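Local coordinates for protein probable phospholipase A2 homolog 2 (Oryza sativa, PDB 2WG9) that probably catalyses the calcium-dependent hydrolysis of the 2-acyl group of phospholipids, as a secreted plant phospholipase A2 that releases a free fatty acid and a lysophospholipid, at residues M61-D64 against H65-T69; G103-A106 against S107-G111; A93-P96 against G97-C100. One frame throughout, in Å; residues are numbered along the deposited sequence. Where two conformers were deposited one is given.

How the interactions relate
Interaction 1 lies on helix 55-68 and holds the predicted active-site residue, His63, and the calcium ligand Asp64; both meet the octanoate head group. Interaction 2, on helix 102-125, reaches the same pocket from the far end of the ligand through Ile109, whose side chain is about 4 Å from the octanoate and about 8 Å from that of His63. The centres of interactions 1 and 2 are 18 Å apart, on opposite sides of the chain's centre. Interaction 3 is a turn before helix 102-125, its centre 23 Å from that of interaction 1; it touches interaction 2 where Cys100 CB packs 3.4 Å from Thr105 OG1.

Interaction 1 (M61-D64 against H65-T69); sequences MVHD and HCVDT. With CA (calcium ion), chain C; OCA (octanoic acid (caprylic acid)), chain D.
His63 and Val67 form the close-packed side of this helical turn. Val67 CG2 lies over one face of the imidazole, 4.0 Å from the ring centroid and 29° off its normal, a CH-pi contact; the ligand chain lies more loosely over the opposite face, through octanoate C3. CG of His63 is anti to the backbone N (chi1 177°), which turns one ring face to Val67 CG2 and brings ND1 to 3.0 Å from octanoate O2.

The exposed side carries His65, whose ND1 donates to Met61 O over 3.0 Å. This donor stands above the carbonyl plane, and the backbone N of His65 reaches the same oxygen from the other face, at 3.3 Å, so two bonds grip it. Met61 CG lies at the edge of the His65 ring, in its plane, a looser contact of 4.0 Å to ND1.

Asp64 turns toward the metal: its OD2 binds calcium at 2.5 Å and also accepts a hydrogen bond from Ser45 OG, and the carbonyl oxygens of Tyr39, Gly41 and Tyr44 complete the protein's share of the site. Its OD1 lies 2.7 Å from octanoate O2. His63, the predicted active-site residue, has Asn80 hydrogen-bonded to NE2, where classical secreted phospholipases A2 carry an aspartate. Octanoate O1 binds the metal while O2 lies beside His63 ND1, consistent with a product-like complex.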
ATOM      1  N   MET A  61      -3.923   0.227  -3.502  1.00  9.96           N
ATOM      2  CA  MET A  61      -5.247  -0.354  -3.754  1.00 10.31           C
ATOM      3  C   MET A  61      -5.140  -1.775  -4.298  1.00 10.31           C
ATOM      4  O   MET A  61      -5.793  -2.691  -3.789  1.00 10.16           O
ATOM      5  CB  MET A  61      -6.058   0.514  -4.717  1.00 10.45           C
ATOM      6  CG  MET A  61      -7.415  -0.086  -5.076  1.00 10.66           C
ATOM      7  SD  MET A  61      -8.227   0.855  -6.364  1.00 12.47           S
ATOM      8  CE  MET A  61      -9.893   0.159  -6.292  1.00 13.95           C
ATOM      9  N   VAL A  62      -4.314  -1.956  -5.328  1.00 10.60           N
ATOM     10  CA  VAL A  62      -4.089  -3.296  -5.899  1.00 10.99           C
ATOM     11  C   VAL A  62      -3.527  -4.247  -4.846  1.00 11.14           C
ATOM     12  O   VAL A  62      -3.964  -5.399  -4.737  1.00 11.13           O
ATOM     13  CB  VAL A  62      -3.144  -3.256  -7.128  1.00 11.01           C
ATOM     14  CG1 VAL A  62      -2.723  -4.666  -7.544  1.00 11.38           C
ATOM     15  CG2 VAL A  62      -3.809  -2.550  -8.297  1.00 10.58           C
ATOM     16  N   HIS A  63      -2.559  -3.760  -4.072  1.00 11.63           N
ATOM     17  CA  HIS A  63      -1.918  -4.593  -3.053  1.00 12.32           C
ATOM     18  C   HIS A  63      -2.908  -5.083  -1.997  1.00 12.37           C
ATOM     19  O   HIS A  63      -2.898  -6.260  -1.639  1.00 12.99           O
ATOM     20  CB  HIS A  63      -0.753  -3.853  -2.386  1.00 12.00           C
ATOM     21  CG  HIS A  63      -0.098  -4.636  -1.290  1.00 13.01           C
ATOM     22  ND1 HIS A  63      -0.533  -4.590   0.017  1.00 14.19           N
ATOM     23  CD2 HIS A  63       0.954  -5.489  -1.307  1.00 12.57           C
ATOM     24  CE1 HIS A  63       0.221  -5.383   0.758  1.00 13.70           C
ATOM     25  NE2 HIS A  63       1.134  -5.937  -0.021  1.00 14.06           N
ATOM     26  N   ASP A  64      -3.737  -4.178  -1.487  1.00 12.85           N
ATOM     27  CA  ASP A  64      -4.693  -4.509  -0.424  1.00 13.54           C
ATOM     28  C   ASP A  64      -5.659  -5.601  -0.863  1.00 13.44           C
ATOM     29  O   ASP A  64      -5.922  -6.553  -0.124  1.00 13.01           O
ATOM     30  CB  ASP A  64      -5.448  -3.260   0.026  1.00 13.73           C
ATOM     31  CG  ASP A  64      -4.558  -2.289   0.780  1.00 15.63           C
ATOM     32  OD1 ASP A  64      -3.359  -2.590   0.951  1.00 18.41           O
ATOM     33  OD2 ASP A  64      -5.046  -1.225   1.199  1.00 17.06           O
ATOM     34  N   HIS A  65      -6.161  -5.480  -2.086  1.00 13.74           N
ATOM     35  CA  HIS A  65      -7.036  -6.510  -2.627  1.00 14.10           C
ATOM     36  C   HIS A  65      -6.294  -7.816  -2.900  1.00 14.32           C
ATOM     37  O   HIS A  65      -6.846  -8.894  -2.673  1.00 13.95           O
ATOM     38  CB  HIS A  65      -7.763  -5.999  -3.868  1.00 13.83           C
ATOM     39  CG  HIS A  65      -8.828  -5.000  -3.556  1.00 14.64           C
ATOM     40  ND1 HIS A  65      -8.656  -3.647  -3.744  1.00 16.83           N
ATOM     41  CD2 HIS A  65     -10.069  -5.155  -3.041  1.00 15.40           C
ATOM     42  CE1 HIS A  65      -9.749  -3.009  -3.365  1.00 15.94           C
ATOM     43  NE2 HIS A  65     -10.625  -3.902  -2.940  1.00 17.17           N
ATOM     44  N   CYS A  66      -5.046  -7.717  -3.373  1.00 14.82           N
ATOM     45  CA  CYS A  66      -4.222  -8.901  -3.635  1.00 15.42           C
ATOM     46  C   CYS A  66      -4.077  -9.740  -2.370  1.00 15.85           C
ATOM     47  O   CYS A  66      -4.230 -10.964  -2.413  1.00 15.92           O
ATOM     48  CB  CYS A  66      -2.840  -8.520  -4.189  1.00 15.14           C
ATOM     49  SG  CYS A  66      -1.773  -9.911  -4.702  1.00 15.91           S
ATOM     50  N   VAL A  67      -3.783  -9.076  -1.252  1.00 16.44           N
ATOM     51  CA  VAL A  67      -3.701  -9.739   0.054  1.00 17.17           C
ATOM     52  C   VAL A  67      -5.072 -10.329   0.440  1.00 18.19           C
ATOM     53  O   VAL A  67      -5.155 -11.487   0.877  1.00 17.98           O
ATOM     54  CB  VAL A  67      -3.169  -8.767   1.152  1.00 17.02           C
ATOM     55  CG1 VAL A  67      -3.244  -9.391   2.541  1.00 17.23           C
ATOM     56  CG2 VAL A  67      -1.723  -8.351   0.852  1.00 16.70           C
ATOM     57  N   ASP A  68      -6.130  -9.532   0.250  1.00 18.84           N
ATOM     58  CA  ASP A  68      -7.492  -9.959   0.579  0.50 19.23           C
ATOM     59  C   ASP A  68      -7.901 -11.241  -0.153  1.00 19.54           C
ATOM     60  O   ASP A  68      -8.606 -12.077   0.421  1.00 19.97           O
ATOM     61  CB  ASP A  68      -8.503  -8.837   0.299  0.50 19.13           C
ATOM     62  CG  ASP A  68      -9.927  -9.201   0.721  0.50 19.41           C
ATOM     63  OD1 ASP A  68     -10.168  -9.442   1.924  0.50 18.93           O
ATOM     64  OD2 ASP A  68     -10.813  -9.239  -0.156  0.50 19.58           O
ATOM     65  N   THR A  69      -7.451 -11.394  -1.399  1.00 19.54           N
ATOM     66  CA  THR A  69      -7.840 -12.526  -2.240  1.00 19.86           C
ATOM     67  C   THR A  69      -6.823 -13.677  -2.221  1.00 20.54           C
ATOM     68  O   THR A  69      -6.926 -14.623  -3.008  1.00 20.63           O
ATOM     69  CB  THR A  69      -8.114 -12.074  -3.695  1.00 19.63           C
ATOM     70  OG1 THR A  69      -6.932 -11.481  -4.241  1.00 18.93           O
ATOM     71  CG2 THR A  69      -9.260 -11.051  -3.743  1.00 18.60           C
TER
HETATM   72 CA    CA C 201      -3.578  -0.436   2.991  0.70 14.09          CA
HETATM   73  C1  OCA D 301      -0.572  -0.913   1.198  1.00 20.47           C
HETATM   74  C2  OCA D 301       0.923  -0.584   1.220  1.00 21.46           C
HETATM   75  C3  OCA D 301       1.728  -1.663   1.941  1.00 22.54           C
HETATM   76  C4  OCA D 301       1.547  -1.618   3.461  1.00 24.03           C
HETATM   77  C5  OCA D 301       2.075  -0.317   4.085  1.00 25.04           C
HETATM   78  C6  OCA D 301       3.563  -0.418   4.417  1.00 25.49           C
HETATM   79  C7  OCA D 301       3.919   0.462   5.616  1.00 25.35           C
HETATM   80  C8  OCA D 301       4.757   1.667   5.173  1.00 25.15           C
HETATM   81  O1  OCA D 301      -1.276  -0.443   2.113  1.00 18.10           O
HETATM   82  O2  OCA D 301      -0.977  -1.623   0.256  1.00 21.80           O
HETATM   83  O   HOH W   1      -4.052  -2.355   4.355  1.00 21.46           O

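Interaction 2 (G103-A106 against S107-G111); sequences GQTA and SVIRG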
ATOM      1  N   GLY A 103       7.669  10.792  -3.419  1.00 19.11           N
ATOM      2  CA  GLY A 103       8.882   9.981  -3.520  1.00 18.73           C
ATOM      3  C   GLY A 103       9.369   9.482  -2.175  1.00 18.18           C
ATOM      4  O   GLY A 103       9.763   8.331  -2.044  1.00 18.10           O
ATOM      5  N   GLN A 104       9.340  10.362  -1.181  1.00 18.35           N
ATOM      6  CA  GLN A 104       9.711  10.014   0.188  1.00 18.45           C
ATOM      7  C   GLN A 104       8.825   8.906   0.774  1.00 17.60           C
ATOM      8  O   GLN A 104       9.335   7.917   1.298  1.00 17.21           O
ATOM      9  CB  GLN A 104       9.661  11.253   1.073  1.00 18.97           C
ATOM     10  CG  GLN A 104      10.244  11.054   2.464  1.00 21.72           C
ATOM     11  CD  GLN A 104      10.073  12.270   3.363  1.00 25.51           C
ATOM     12  OE1 GLN A 104       9.092  13.019   3.257  1.00 26.90           O
ATOM     13  NE2 GLN A 104      11.027  12.466   4.270  1.00 27.59           N
ATOM     14  N   THR A 105       7.504   9.080   0.688  1.00 16.82           N
ATOM     15  CA  THR A 105       6.555   8.093   1.216  1.00 16.05           C
ATOM     16  C   THR A 105       6.702   6.759   0.491  1.00 15.42           C
ATOM     17  O   THR A 105       6.674   5.702   1.120  1.00 15.24           O
ATOM     18  CB  THR A 105       5.090   8.606   1.140  1.00 16.36           C
ATOM     19  OG1 THR A 105       4.947   9.753   1.987  1.00 16.86           O
ATOM     20  CG2 THR A 105       4.095   7.531   1.604  1.00 15.55           C
ATOM     21  N   ALA A 106       6.883   6.807  -0.827  1.00 14.82           N
ATOM     22  CA  ALA A 106       7.064   5.588  -1.607  1.00 14.42           C
ATOM     23  C   ALA A 106       8.305   4.818  -1.153  1.00 14.41           C
ATOM     24  O   ALA A 106       8.290   3.583  -1.109  1.00 13.94           O
ATOM     25  CB  ALA A 106       7.147   5.903  -3.090  1.00 14.69           C
ATOM     26  N   SER A 107       9.369   5.551  -0.807  1.00 14.44           N
ATOM     27  CA  SER A 107      10.609   4.924  -0.356  0.50 14.45           C
ATOM     28  C   SER A 107      10.427   4.240   1.001  1.00 14.23           C
ATOM     29  O   SER A 107      10.998   3.170   1.246  1.00 13.97           O
ATOM     30  CB  SER A 107      11.749   5.942  -0.304  0.50 14.57           C
ATOM     31  OG  SER A 107      12.943   5.321   0.139  0.50 14.84           O
ATOM     32  N   VAL A 108       9.619   4.848   1.870  1.00 14.10           N
ATOM     33  CA  VAL A 108       9.296   4.255   3.177  1.00 14.26           C
ATOM     34  C   VAL A 108       8.486   2.956   2.997  1.00 14.55           C
ATOM     35  O   VAL A 108       8.787   1.925   3.616  1.00 14.03           O
ATOM     36  CB  VAL A 108       8.577   5.272   4.116  1.00 14.78           C
ATOM     37  CG1 VAL A 108       8.142   4.614   5.431  1.00 14.46           C
ATOM     38  CG2 VAL A 108       9.489   6.480   4.405  1.00 13.84           C
ATOM     39  N   ILE A 109       7.480   2.996   2.126  1.00 14.66           N
ATOM     40  CA  ILE A 109       6.699   1.802   1.807  1.00 14.72           C
ATOM     41  C   ILE A 109       7.610   0.747   1.185  1.00 15.09           C
ATOM     42  O   ILE A 109       7.571  -0.423   1.577  1.00 14.96           O
ATOM     43  CB  ILE A 109       5.510   2.125   0.853  1.00 14.95           C
ATOM     44  CG1 ILE A 109       4.529   3.082   1.549  1.00 14.55           C
ATOM     45  CG2 ILE A 109       4.809   0.833   0.400  1.00 14.12           C
ATOM     46  CD1 ILE A 109       3.585   3.840   0.603  1.00 14.59           C
ATOM     47  N   ARG A 110       8.444   1.174   0.235  1.00 15.63           N
ATOM     48  CA  ARG A 110       9.341   0.269  -0.480  1.00 16.20           C
ATOM     49  C   ARG A 110      10.248  -0.516   0.469  1.00 16.16           C
ATOM     50  O   ARG A 110      10.399  -1.719   0.314  1.00 16.36           O
ATOM     51  CB  ARG A 110      10.189   1.016  -1.513  1.00 16.47           C
ATOM     52  CG  ARG A 110      10.524   0.140  -2.707  1.00 18.59           C
ATOM     53  CD  ARG A 110      11.797   0.553  -3.469  1.00 20.58           C
ATOM     54  NE  ARG A 110      11.872  -0.196  -4.728  1.00 22.49           N
ATOM     55  CZ  ARG A 110      12.339  -1.442  -4.848  1.00 23.60           C
ATOM     56  NH1 ARG A 110      12.797  -2.099  -3.790  1.00 24.45           N
ATOM     57  NH2 ARG A 110      12.354  -2.037  -6.034  1.00 23.68           N
ATOM     58  N   GLY A 111      10.837   0.169   1.450  1.00 16.31           N
ATOM     59  CA  GLY A 111      11.705  -0.486   2.432  1.00 16.52           C
ATOM     60  C   GLY A 111      11.031  -1.641   3.163  1.00 16.49           C
ATOM     61  O   GLY A 111      11.602  -2.728   3.290  1.00 16.60           O
TER
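Ala106 O accepts the shortest sound polar bond of this turn, from Arg110 N at 2.8 Å. Arg110 CB closes on the same oxygen at 3.2 Å, so the start of the arginine side chain is packed against the carbonyl before its extended remainder carries the guanidinium away to Glu114 and Asp88, with which it forms salt bridges. Three earlier i to i+4 bonds belong to the same helix. The straightest joins Ile109 N to Thr105 O at 169°; Ser107 N to Gly103 O is more bent, at 146°.

Side-chain contact is concentrated on the Thr105 and Ile109 pair. Thr105 CG2, anti to its own backbone nitrogen, meets Ile109 CD1 at 3.9 Å, the two side chains crossing at a slant. Ile109 CG1 is placed beside the backbone N (chi1 -63°), which lays it against Thr105 O at 3.4 Å. The threonine's second branch, OG1, points back along the helix and is hydrogen-bonded to Asn101 O, so its methyl and hydroxyl serve different neighbours. On the next flank, Val108 CG2 rests 3.4 Å from Gln104 O, a van der Waals contact with the carbonyl.

These residues occupy the first turns of helix 102-125. Ala106 and Ile109 pack on Ile87 of helix 77-88, Thr105 and Ala106 pack on Leu56 of helix 55-68, and Ile109 also lines the octanoate pocket. Thr105 and Val108 meet Leu34, in the loop just before strand 35-37.

Interaction 3 (A93-P96 against G97-C100); sequences ATFP and GNKC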
ATOM      1  N   ALA A  93       0.555  13.896 -11.158  1.00 22.13           N
ATOM      2  CA  ALA A  93       0.076  14.753 -10.086  1.00 22.04           C
ATOM      3  C   ALA A  93      -0.352  13.922  -8.890  1.00 21.80           C
ATOM      4  O   ALA A  93      -0.856  12.807  -9.039  1.00 22.15           O
ATOM      5  CB  ALA A  93      -1.094  15.605 -10.571  1.00 22.40           C
ATOM      6  N   THR A  94      -0.151  14.470  -7.702  1.00 21.03           N
ATOM      7  CA  THR A  94      -0.743  13.888  -6.516  1.00 20.10           C
ATOM      8  C   THR A  94      -2.025  14.655  -6.200  1.00 19.94           C
ATOM      9  O   THR A  94      -2.374  15.616  -6.899  1.00 20.02           O
ATOM     10  CB  THR A  94       0.246  13.861  -5.321  1.00 20.23           C
ATOM     11  OG1 THR A  94      -0.316  13.086  -4.251  1.00 18.90           O
ATOM     12  CG2 THR A  94       0.564  15.273  -4.831  1.00 19.02           C
ATOM     13  N   PHE A  95      -2.730  14.219  -5.164  1.00 19.56           N
ATOM     14  CA  PHE A  95      -3.978  14.848  -4.768  1.00 19.08           C
ATOM     15  C   PHE A  95      -3.728  16.180  -4.060  1.00 19.56           C
ATOM     16  O   PHE A  95      -2.686  16.361  -3.409  1.00 19.35           O
ATOM     17  CB  PHE A  95      -4.814  13.900  -3.898  1.00 18.48           C
ATOM     18  CG  PHE A  95      -4.065  13.314  -2.728  1.00 17.17           C
ATOM     19  CD1 PHE A  95      -3.245  12.192  -2.894  1.00 15.79           C
ATOM     20  CD2 PHE A  95      -4.190  13.873  -1.460  1.00 16.24           C
ATOM     21  CE1 PHE A  95      -2.563  11.647  -1.823  1.00 14.59           C
ATOM     22  CE2 PHE A  95      -3.519  13.330  -0.369  1.00 14.29           C
ATOM     23  CZ  PHE A  95      -2.697  12.219  -0.547  1.00 14.72           C
ATOM     24  N   PRO A  96      -4.657  17.142  -4.226  1.00 19.71           N
ATOM     25  CA  PRO A  96      -4.511  18.399  -3.504  1.00 19.71           C
ATOM     26  C   PRO A  96      -4.622  18.189  -2.006  1.00 19.79           C
ATOM     27  O   PRO A  96      -5.430  17.373  -1.545  1.00 20.33           O
ATOM     28  CB  PRO A  96      -5.671  19.259  -4.021  1.00 19.64           C
ATOM     29  CG  PRO A  96      -6.590  18.343  -4.721  1.00 19.92           C
ATOM     30  CD  PRO A  96      -5.829  17.130  -5.121  1.00 19.85           C
ATOM     31  N   GLY A  97      -3.810  18.915  -1.250  1.00 19.35           N
ATOM     32  CA  GLY A  97      -3.808  18.772   0.202  1.00 19.12           C
ATOM     33  C   GLY A  97      -2.944  17.634   0.714  1.00 18.80           C
ATOM     34  O   GLY A  97      -2.972  17.325   1.903  1.00 18.80           O
ATOM     35  N   ASN A  98      -2.175  17.013  -0.177  1.00 18.62           N
ATOM     36  CA  ASN A  98      -1.220  15.971   0.210  1.00 18.76           C
ATOM     37  C   ASN A  98      -0.062  16.578   1.002  1.00 19.23           C
ATOM     38  O   ASN A  98       0.789  17.268   0.443  1.00 18.89           O
ATOM     39  CB  ASN A  98      -0.689  15.239  -1.028  1.00 18.45           C
ATOM     40  CG  ASN A  98       0.125  14.003  -0.686  1.00 17.82           C
ATOM     41  OD1 ASN A  98       0.302  13.650   0.482  1.00 17.97           O
ATOM     42  ND2 ASN A  98       0.619  13.330  -1.715  1.00 17.23           N
ATOM     43  N   LYS A  99      -0.046  16.320   2.308  1.00 19.93           N
ATOM     44  CA  LYS A  99       1.005  16.839   3.188  1.00 20.38           C
ATOM     45  C   LYS A  99       2.279  15.996   3.117  1.00 20.50           C
ATOM     46  O   LYS A  99       3.316  16.367   3.680  1.00 20.62           O
ATOM     47  CB  LYS A  99       0.499  16.904   4.635  1.00 20.56           C
ATOM     48  CG  LYS A  99      -0.806  17.677   4.828  1.00 21.01           C
ATOM     49  CD  LYS A  99      -0.580  19.182   4.804  1.00 22.58           C
ATOM     50  CE  LYS A  99      -1.824  19.925   5.258  1.00 22.74           C
ATOM     51  NZ  LYS A  99      -2.965  19.765   4.307  1.00 24.12           N
ATOM     52  N   CYS A 100       2.190  14.851   2.442  1.00 20.51           N
ATOM     53  CA  CYS A 100       3.328  13.961   2.280  1.00 20.53           C
ATOM     54  C   CYS A 100       4.091  14.291   1.007  1.00 20.93           C
ATOM     55  O   CYS A 100       3.569  14.947   0.103  1.00 21.14           O
ATOM     56  CB  CYS A 100       2.878  12.493   2.246  1.00 20.12           C
ATOM     57  SG  CYS A 100       2.081  11.862   3.753  1.00 20.15           S
TER
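Asn98 lays its side chain over one face of the Phe95 ring. The amide and ring planes are 14° apart, an amide-on-aromatic stack, with Asn98 CG 3.3 Å from Phe95 CZ. Nearer the backbone, Asn98 CB forms a CH-pi contact over the same face, 3.7 Å from the Phe95 ring centroid and displaced toward the rim.

Two torsions bring the flat groups together. Phe95 CG takes the crowded position between its backbone N and carbonyl carbon (chi1 52°), which brings the ring against the Asn98 side chain; Asn98 CG is anti to its backbone N (chi1 -170°), and the amide extends across the ring.

The backbone between them is a type II beta turn from Phe95 to Asn98, closed by a weak bond from Asn98 N to Phe95 O. Gly97 takes its third place with a positive phi, where a CB would run into the carbonyl oxygen of Pro96. The turn lies in the loop between helices 77-88 and 102-125; Phe95 packs on Cys23 and Cys53, and Asn98 meets Ser25 of strand 24-26.

Both ends of the amide are engaged. Asn98 ND2 donates to Thr94 OG1 over 2.7 Å, the acceptor tilted out of the amide plane, and the side chains cross at about a right angle. At the other end Asn98 OD1 accepts from Cys100 N at 3.0 Å, making an Asx turn in which the donor stands above the carbonyl plane.

Thr94 OG1 is further hydrogen-bonded to Asp54 OD2, and Cys100 is tied by a disulfide to Cys28. The stack limits where the amide plane can lie, and bonds at its two ends fix its rotation. One asparagine therefore links Thr94, the aromatic ring and the backbone of Cys100 by two hydrogen bonds and a stack with a CH-pi contact, close to a covalent crosslink.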